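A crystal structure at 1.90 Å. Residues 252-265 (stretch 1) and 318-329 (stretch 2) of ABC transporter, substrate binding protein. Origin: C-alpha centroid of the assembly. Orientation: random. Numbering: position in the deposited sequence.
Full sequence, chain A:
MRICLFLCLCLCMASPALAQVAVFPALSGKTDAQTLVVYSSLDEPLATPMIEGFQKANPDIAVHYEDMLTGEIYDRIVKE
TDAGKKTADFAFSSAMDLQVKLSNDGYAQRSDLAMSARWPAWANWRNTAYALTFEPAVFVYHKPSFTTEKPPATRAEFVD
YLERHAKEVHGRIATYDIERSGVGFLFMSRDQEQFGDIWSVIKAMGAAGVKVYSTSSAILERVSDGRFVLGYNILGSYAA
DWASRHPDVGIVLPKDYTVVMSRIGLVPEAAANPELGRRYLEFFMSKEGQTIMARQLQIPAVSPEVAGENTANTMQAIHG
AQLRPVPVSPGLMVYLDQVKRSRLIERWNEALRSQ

Stretch 1, residues 252-265: VLPKDYTVVMSRIG
Stretch 2, residues 318-329: IHGAQLRPVPVS

Stretch 1 runs as a loop into a strand at Thr258 to Met261, continues through Ser262 (-136/128) and Arg263 (-66/134), outside the assigned strand but still extended, and resumes as strand at Ile264. Stretch 2 leaves the end of a helix at His319. Gly320 breaks the helix with positive phi (62/-136), a conformation that favours glycine. Ala321 and Gln322 form a short 3-10 segment, with Leu323 N bonded to Gly320 O at 3.1 Å. An extended strand begins at Leu323.

The two strands lie side by side and parallel. Their axes come within 4.3 Å and cross at -33°. Thr258 pairs with Leu323 at a CA to CA distance of 4.8 Å, and Val259 pairs with Arg324 at 4.6 Å between CA atoms. Phi/psi values are -129/114 for Thr258, -71/139 for Val259 and -125/131 for Val260. Across from them, Leu323 is at -78/137 and Arg324 at -125/77.

Three backbone hydrogen bonds fix this register. Thr258 N donates to Gln322 O at 2.7 Å. Arg324 N donates to Thr258 O, also at 2.7 Å. Val260 N then donates to Arg324 O at 3.1 Å. Thr258 thus bonds to residues before and after its partner Leu323, as a parallel ladder requires. Arg324 does the same toward Thr258 and Val260. CA-H...O contacts support the ladder, including Leu323 CA to Thr258 O at 3.3 Å and Val259 CA to Arg324 O at 3.6 Å.

The chains are still close at Val260 and Pro325, with CA atoms 4.3 Å apart; they have separated by Ile264 and Val328, whose CA atoms are 8.8 Å apart. Pro325 CA lies 3.4 Å from Val260 O, a CA-H...O contact. Water 1 links the two stretches here. It accepts from Val326 N at 2.9 Å and donates to Ser262 OG at 2.9 Å. Its bond to Val260 O, at 3.4 Å, is weak.

Thr258, Val260, Leu323 and Pro325 share one sheet face. Val260 (chi1 t) packs its CG2 against Leu323 CB at 4.2 Å and its CB against Pro325 CB at 4.1 Å. Leu323 is m, t; its CD2 lies 4.1 Å from Thr258 CB. Thr258 (chi1 m) turns OG1 back to donate to Pro254 O at 2.8 Å, which ties the loop to the strand start. Gln322 (t, t) extends its side-chain amide toward this loop.

Val259 (t) and Arg324 occupy the other face. Arg324 is m, m, t, and its guanidinium lies with one face over Tyr257 CB, which is 3.2 Å from NH1; the placement of NH1 is less certain. Tyr257 has chi1 p and chi2 87°; its ring leads away from stretch 2. Asp256 (chi1 p) accepts a weak bond at OD1 from Tyr257 N, at 3.0 Å.

At the outer end, Leu253 (m, p) places CD2 over one face of the His319 ring, 4.2 Å from NE2. His319 has chi1 m and chi2 102°. At the far end, Ile264 (m, t) and Val328 (t) point toward each other's stretches. Ile264 CD1 meets Val328 CG1 at 4.1 Å, an apolar contact between buried residues. The whole interface buries 643 Å², both sides summed.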

ATOM      1  N   VAL A 252       3.545  -5.620  15.324  1.00 29.14           N
ATOM      2  CA  VAL A 252       2.937  -6.948  15.511  1.00 29.33           C
ATOM      3  C   VAL A 252       2.172  -7.324  14.255  1.00 29.93           C
ATOM      4  O   VAL A 252       1.269  -6.585  13.817  1.00 28.99           O
ATOM      5  CB  VAL A 252       1.977  -6.975  16.748  1.00 29.34           C
ATOM      6  CG1 VAL A 252       1.450  -8.380  16.993  1.00 28.61           C
ATOM      7  CG2 VAL A 252       2.658  -6.473  17.966  1.00 28.54           C
ATOM      8  N   LEU A 253       2.561  -8.442  13.624  1.00 30.79           N
ATOM      9  CA  LEU A 253       1.736  -9.026  12.566  1.00 31.48           C
ATOM     10  C   LEU A 253       0.586  -9.721  13.273  1.00 31.36           C
ATOM     11  O   LEU A 253       0.822 -10.609  14.065  1.00 32.41           O
ATOM     12  CB  LEU A 253       2.510 -10.031  11.685  1.00 31.88           C
ATOM     13  CG  LEU A 253       3.200  -9.386  10.473  1.00 32.25           C
ATOM     14  CD1 LEU A 253       4.452  -8.659  10.934  1.00 31.35           C
ATOM     15  CD2 LEU A 253       3.525 -10.429   9.403  1.00 32.11           C
ATOM     16  N   PRO A 254      -0.649  -9.285  13.041  1.00 31.19           N
ATOM     17  CA  PRO A 254      -1.745  -9.921  13.766  1.00 31.13           C
ATOM     18  C   PRO A 254      -1.816 -11.443  13.577  1.00 30.99           C
ATOM     19  O   PRO A 254      -1.747 -11.952  12.444  1.00 29.93           O
ATOM     20  CB  PRO A 254      -2.978  -9.238  13.185  1.00 30.95           C
ATOM     21  CG  PRO A 254      -2.479  -7.922  12.744  1.00 31.57           C
ATOM     22  CD  PRO A 254      -1.133  -8.185  12.196  1.00 31.66           C
ATOM     23  N   LYS A 255      -1.996 -12.148  14.689  1.00 30.81           N
ATOM     24  CA  LYS A 255      -1.943 -13.606  14.701  1.00 31.45           C
ATOM     25  C   LYS A 255      -3.251 -14.273  14.323  1.00 30.94           C
ATOM     26  O   LYS A 255      -3.228 -15.413  13.867  1.00 32.20           O
ATOM     27  CB  LYS A 255      -1.487 -14.105  16.070  1.00 32.25           C
ATOM     28  CG  LYS A 255      -0.054 -13.739  16.411  1.00 32.82           C
ATOM     29  CD  LYS A 255       0.208 -14.107  17.840  1.00 33.92           C
ATOM     30  CE  LYS A 255       1.622 -13.786  18.303  1.00 35.38           C
ATOM     31  NZ  LYS A 255       1.713 -14.091  19.775  1.00 37.51           N
ATOM     32  N   ASP A 256      -4.378 -13.588  14.535  1.00 30.27           N
ATOM     33  CA  ASP A 256      -5.687 -14.062  14.045  1.00 29.41           C
ATOM     34  C   ASP A 256      -5.745 -14.081  12.493  1.00 28.97           C
ATOM     35  O   ASP A 256      -6.068 -15.093  11.886  1.00 29.23           O
ATOM     36  CB  ASP A 256      -6.860 -13.277  14.668  1.00 29.69           C
ATOM     37  CG  ASP A 256      -6.687 -11.747  14.613  1.00 30.89           C
ATOM     38  OD1 ASP A 256      -5.600 -11.236  14.271  1.00 31.74           O
ATOM     39  OD2 ASP A 256      -7.657 -11.042  14.956  1.00 32.94           O
ATOM     40  N   TYR A 257      -5.401 -12.976  11.849  1.00 27.33           N
ATOM     41  CA  TYR A 257      -5.156 -12.997  10.411  1.00 26.81           C
ATOM     42  C   TYR A 257      -4.411 -11.722  10.028  1.00 26.05           C
ATOM     43  O   TYR A 257      -4.495 -10.708  10.732  1.00 24.30           O
ATOM     44  CB  TYR A 257      -6.461 -13.108   9.607  1.00 26.93           C
ATOM     45  CG  TYR A 257      -7.361 -11.907   9.742  1.00 27.16           C
ATOM     46  CD1 TYR A 257      -7.227 -10.805   8.909  1.00 26.95           C
ATOM     47  CD2 TYR A 257      -8.357 -11.876  10.711  1.00 27.03           C
ATOM     48  CE1 TYR A 257      -8.060  -9.689   9.058  1.00 27.15           C
ATOM     49  CE2 TYR A 257      -9.178 -10.797  10.848  1.00 27.52           C
ATOM     50  CZ  TYR A 257      -9.044  -9.709  10.027  1.00 28.32           C
ATOM     51  OH  TYR A 257      -9.909  -8.641  10.211  1.00 28.60           O
ATOM     52  N   THR A 258      -3.697 -11.777   8.913  1.00 24.98           N
ATOM     53  CA  THR A 258      -2.959 -10.613   8.440  1.00 24.98           C
ATOM     54  C   THR A 258      -3.328 -10.375   6.977  1.00 24.32           C
ATOM     55  O   THR A 258      -3.047 -11.211   6.119  1.00 24.53           O
ATOM     56  CB  THR A 258      -1.397 -10.750   8.585  1.00 25.01           C
ATOM     57  OG1 THR A 258      -1.015 -10.827   9.968  1.00 27.75           O
ATOM     58  CG2 THR A 258      -0.690  -9.528   7.994  1.00 24.42           C
ATOM     59  N   VAL A 259      -3.985  -9.253   6.707  1.00 23.16           N
ATOM     60  CA  VAL A 259      -4.281  -8.867   5.344  1.00 22.68           C
ATOM     61  C   VAL A 259      -2.991  -8.445   4.634  1.00 22.46           C
ATOM     62  O   VAL A 259      -2.132  -7.774   5.227  1.00 21.24           O
ATOM     63  CB  VAL A 259      -5.329  -7.756   5.280  1.00 22.63           C
ATOM     64  CG1 VAL A 259      -5.471  -7.277   3.811  1.00 22.91           C
ATOM     65  CG2 VAL A 259      -6.692  -8.267   5.841  1.00 21.38           C
ATOM     66  N   VAL A 260      -2.852  -8.863   3.369  1.00 22.15           N
ATOM     67  CA  VAL A 260      -1.671  -8.540   2.565  1.00 22.56           C
ATOM     68  C   VAL A 260      -2.107  -7.867   1.260  1.00 23.30           C
ATOM     69  O   VAL A 260      -3.015  -8.349   0.530  1.00 24.50           O
ATOM     70  CB  VAL A 260      -0.811  -9.769   2.264  1.00 22.34           C
ATOM     71  CG1 VAL A 260       0.421  -9.395   1.399  1.00 23.64           C
ATOM     72  CG2 VAL A 260      -0.375 -10.407   3.545  1.00 24.10           C
ATOM     73  N   MET A 261      -1.460  -6.756   0.957  1.00 22.28           N
ATOM     74  CA  MET A 261      -1.725  -6.089  -0.313  1.00 22.44           C
ATOM     75  C   MET A 261      -0.501  -6.180  -1.172  1.00 21.49           C
ATOM     76  O   MET A 261       0.584  -6.526  -0.705  1.00 20.71           O
ATOM     77  CB  MET A 261      -2.136  -4.619  -0.123  1.00 22.80           C
ATOM     78  CG  MET A 261      -1.024  -3.650   0.286  1.00 22.23           C
ATOM     79  SD  MET A 261       0.171  -3.014  -0.958  1.00 15.53           S
ATOM     80  CE  MET A 261      -0.964  -2.789  -2.281  1.00 33.80           C
ATOM     81  N   SER A 262      -0.685  -5.828  -2.434  1.00 21.08           N
ATOM     82  CA  SER A 262       0.408  -5.829  -3.388  1.00 20.52           C
ATOM     83  C   SER A 262       0.285  -4.552  -4.183  1.00 20.52           C
ATOM     84  O   SER A 262      -0.789  -4.282  -4.704  1.00 21.74           O
ATOM     85  CB  SER A 262       0.263  -7.014  -4.337  1.00 20.89           C
ATOM     86  OG  SER A 262       0.384  -8.266  -3.677  1.00 23.12           O
ATOM     87  N   ARG A 263       1.357  -3.761  -4.294  1.00 19.36           N
ATOM     88  CA  ARG A 263       1.319  -2.556  -5.119  1.00 18.47           C
ATOM     89  C   ARG A 263       1.153  -2.968  -6.590  1.00 18.20           C
ATOM     90  O   ARG A 263       1.829  -3.886  -7.082  1.00 19.07           O
ATOM     91  CB  ARG A 263       2.606  -1.738  -4.949  1.00 18.83           C
ATOM     92  CG  ARG A 263       2.720  -1.122  -3.586  1.00 18.76           C
ATOM     93  CD  ARG A 263       4.018  -0.396  -3.365  1.00 18.76           C
ATOM     94  NE  ARG A 263       4.140  -0.232  -1.931  1.00 19.80           N
ATOM     95  CZ  ARG A 263       3.663   0.787  -1.237  1.00 20.65           C
ATOM     96  NH1 ARG A 263       3.144   1.859  -1.826  1.00 19.75           N
ATOM     97  NH2 ARG A 263       3.762   0.740   0.080  1.00 21.38           N
ATOM     98  N   ILE A 264       0.255  -2.295  -7.281  1.00 17.95           N
ATOM     99  CA  ILE A 264      -0.058  -2.605  -8.675  1.00 17.62           C
ATOM    100  C   ILE A 264       0.463  -1.518  -9.595  1.00 17.14           C
ATOM    101  O   ILE A 264       0.203  -0.325  -9.384  1.00 16.87           O
ATOM    102  CB  ILE A 264      -1.585  -2.798  -8.868  1.00 18.03           C
ATOM    103  CG1 ILE A 264      -2.070  -4.097  -8.200  1.00 19.21           C
ATOM    104  CG2 ILE A 264      -1.983  -2.802 -10.374  1.00 17.59           C
ATOM    105  CD1 ILE A 264      -3.598  -4.295  -8.410  1.00 19.09           C
ATOM    106  N   GLY A 265       1.246  -1.939 -10.582  1.00 16.87           N
ATOM    107  CA  GLY A 265       1.758  -1.077 -11.607  1.00 17.39           C
ATOM    108  C   GLY A 265       1.069  -1.302 -12.937  1.00 17.74           C
ATOM    109  O   GLY A 265       0.761  -2.419 -13.312  1.00 18.20           O
ATOM    110  N   ILE A 318       6.355 -19.464   5.661  1.00 42.04           N
ATOM    111  CA  ILE A 318       6.456 -19.283   7.114  1.00 42.13           C
ATOM    112  C   ILE A 318       5.119 -19.004   7.829  1.00 42.11           C
ATOM    113  O   ILE A 318       4.860 -19.591   8.887  1.00 41.70           O
ATOM    114  CB  ILE A 318       7.449 -18.166   7.468  1.00 42.54           C
ATOM    115  CG1 ILE A 318       8.864 -18.537   6.980  1.00 44.46           C
ATOM    116  CG2 ILE A 318       7.425 -17.859   8.972  1.00 42.47           C
ATOM    117  CD1 ILE A 318       9.190 -20.050   6.952  1.00 44.52           C
ATOM    118  N   HIS A 319       4.275 -18.141   7.258  1.00 41.14           N
ATOM    119  CA  HIS A 319       3.040 -17.699   7.937  1.00 41.27           C
ATOM    120  C   HIS A 319       1.767 -18.443   7.565  1.00 40.59           C
ATOM    121  O   HIS A 319       0.812 -18.454   8.344  1.00 40.19           O
ATOM    122  CB  HIS A 319       2.820 -16.207   7.728  1.00 41.19           C
ATOM    123  CG  HIS A 319       3.895 -15.369   8.329  1.00 42.68           C
ATOM    124  ND1 HIS A 319       4.900 -14.805   7.578  1.00 44.86           N
ATOM    125  CD2 HIS A 319       4.141 -15.022   9.616  1.00 44.83           C
ATOM    126  CE1 HIS A 319       5.711 -14.125   8.375  1.00 46.86           C
ATOM    127  NE2 HIS A 319       5.273 -14.244   9.617  1.00 46.15           N
ATOM    128  N   GLY A 320       1.730 -19.010   6.366  1.00 40.25           N
ATOM    129  CA  GLY A 320       0.615 -19.838   5.947  1.00 40.23           C
ATOM    130  C   GLY A 320      -0.723 -19.126   5.897  1.00 40.01           C
ATOM    131  O   GLY A 320      -0.818 -17.998   5.396  1.00 40.11           O
ATOM    132  N   ALA A 321      -1.756 -19.794   6.418  1.00 39.31           N
ATOM    133  CA  ALA A 321      -3.133 -19.281   6.382  1.00 38.72           C
ATOM    134  C   ALA A 321      -3.386 -18.057   7.274  1.00 38.02           C
ATOM    135  O   ALA A 321      -4.478 -17.512   7.233  1.00 37.82           O
ATOM    136  CB  ALA A 321      -4.141 -20.400   6.730  1.00 39.00           C
ATOM    137  N   GLN A 322      -2.412 -17.638   8.079  1.00 37.05           N
ATOM    138  CA  GLN A 322      -2.504 -16.344   8.779  1.00 36.57           C
ATOM    139  C   GLN A 322      -2.648 -15.212   7.748  1.00 35.39           C
ATOM    140  O   GLN A 322      -3.416 -14.268   7.960  1.00 34.02           O
ATOM    141  CB  GLN A 322      -1.254 -16.119   9.628  1.00 36.50           C
ATOM    142  CG  GLN A 322      -1.182 -14.794  10.424  1.00 37.42           C
ATOM    143  CD  GLN A 322       0.232 -14.537  10.997  1.00 38.64           C
ATOM    144  OE1 GLN A 322       0.528 -13.461  11.543  1.00 41.13           O
ATOM    145  NE2 GLN A 322       1.110 -15.535  10.866  1.00 40.50           N
ATOM    146  N   LEU A 323      -1.923 -15.332   6.627  1.00 34.49           N
ATOM    147  CA  LEU A 323      -1.899 -14.296   5.576  1.00 34.65           C
ATOM    148  C   LEU A 323      -3.137 -14.343   4.696  1.00 34.69           C
ATOM    149  O   LEU A 323      -3.574 -15.422   4.277  1.00 33.53           O
ATOM    150  CB  LEU A 323      -0.670 -14.449   4.677  1.00 34.31           C
ATOM    151  CG  LEU A 323       0.697 -14.456   5.352  1.00 33.72           C
ATOM    152  CD1 LEU A 323       1.808 -14.366   4.322  1.00 34.09           C
ATOM    153  CD2 LEU A 323       0.828 -13.348   6.386  1.00 32.81           C
ATOM    154  N   ARG A 324      -3.686 -13.162   4.405  1.00 34.94           N
ATOM    155  CA  ARG A 324      -4.866 -13.024   3.570  1.00 35.70           C
ATOM    156  C   ARG A 324      -4.562 -12.053   2.408  1.00 35.93           C
ATOM    157  O   ARG A 324      -4.970 -10.890   2.449  1.00 34.58           O
ATOM    158  CB  ARG A 324      -6.064 -12.538   4.402  1.00 36.20           C
ATOM    159  CG  ARG A 324      -6.380 -13.387   5.643  1.00 37.99           C
ATOM    160  CD  ARG A 324      -6.632 -14.857   5.258  1.00 42.49           C
ATOM    161  NE  ARG A 324      -7.516 -15.534   6.206  1.00 44.70           N
ATOM    162  CZ  ARG A 324      -7.164 -15.940   7.425  1.00 47.93           C
ATOM    163  NH1 ARG A 324      -5.932 -15.754   7.862  1.00 51.19           N
ATOM    164  NH2 ARG A 324      -8.043 -16.536   8.218  1.00 48.18           N
ATOM    165  N   PRO A 325      -3.828 -12.536   1.378  1.00 36.95           N
ATOM    166  CA  PRO A 325      -3.523 -11.686   0.214  1.00 37.62           C
ATOM    167  C   PRO A 325      -4.705 -11.522  -0.712  1.00 38.48           C
ATOM    168  O   PRO A 325      -5.689 -12.250  -0.594  1.00 37.27           O
ATOM    169  CB  PRO A 325      -2.388 -12.421  -0.502  1.00 37.46           C
ATOM    170  CG  PRO A 325      -2.490 -13.858  -0.041  1.00 37.91           C
ATOM    171  CD  PRO A 325      -3.245 -13.886   1.257  1.00 37.14           C
ATOM    172  N   VAL A 326      -4.577 -10.565  -1.637  1.00 40.00           N
ATOM    173  CA  VAL A 326      -5.631 -10.209  -2.588  1.00 40.86           C
ATOM    174  C   VAL A 326      -5.133 -10.542  -4.022  1.00 42.12           C
ATOM    175  O   VAL A 326      -4.080 -10.054  -4.449  1.00 41.18           O
ATOM    176  CB  VAL A 326      -5.972  -8.692  -2.481  1.00 40.66           C
ATOM    177  CG1 VAL A 326      -7.236  -8.371  -3.234  1.00 39.96           C
ATOM    178  CG2 VAL A 326      -6.086  -8.244  -0.990  1.00 40.42           C
ATOM    179  N   PRO A 327      -5.872 -11.398  -4.756  1.00 43.50           N
ATOM    180  CA  PRO A 327      -5.495 -11.743  -6.140  1.00 44.24           C
ATOM    181  C   PRO A 327      -5.947 -10.682  -7.162  1.00 45.25           C
ATOM    182  O   PRO A 327      -6.968 -10.013  -6.948  1.00 45.96           O
ATOM    183  CB  PRO A 327      -6.219 -13.068  -6.378  1.00 44.74           C
ATOM    184  CG  PRO A 327      -7.457 -12.992  -5.489  1.00 44.59           C
ATOM    185  CD  PRO A 327      -7.101 -12.094  -4.318  1.00 44.28           C
ATOM    186  N   VAL A 328      -5.191 -10.537  -8.252  1.00 45.59           N
ATOM    187  CA  VAL A 328      -5.463  -9.525  -9.302  1.00 46.30           C
ATOM    188  C   VAL A 328      -6.144 -10.131 -10.549  1.00 47.35           C
ATOM    189  O   VAL A 328      -6.977  -9.490 -11.204  1.00 47.09           O
ATOM    190  CB  VAL A 328      -4.145  -8.869  -9.780  1.00 45.91           C
ATOM    191  CG1 VAL A 328      -4.422  -7.651 -10.632  1.00 45.25           C
ATOM    192  CG2 VAL A 328      -3.253  -8.498  -8.595  1.00 46.67           C
ATOM    193  N   SER A 329      -5.759 -11.370 -10.866  1.00 48.61           N
ATOM    194  CA  SER A 329      -6.112 -12.044 -12.122  1.00 49.39           C
ATOM    195  C   SER A 329      -7.615 -12.247 -12.396  1.00 50.57           C
ATOM    196  O   SER A 329      -8.011 -12.320 -13.571  1.00 51.00           O
ATOM    197  CB  SER A 329      -5.384 -13.392 -12.198  1.00 49.36           C
ATOM    198  OG  SER A 329      -5.645 -14.190 -11.045  1.00 48.43           O
TER
HETATM  199  O   HOH W   1      -2.034  -9.406  -2.522  1.00 31.89           O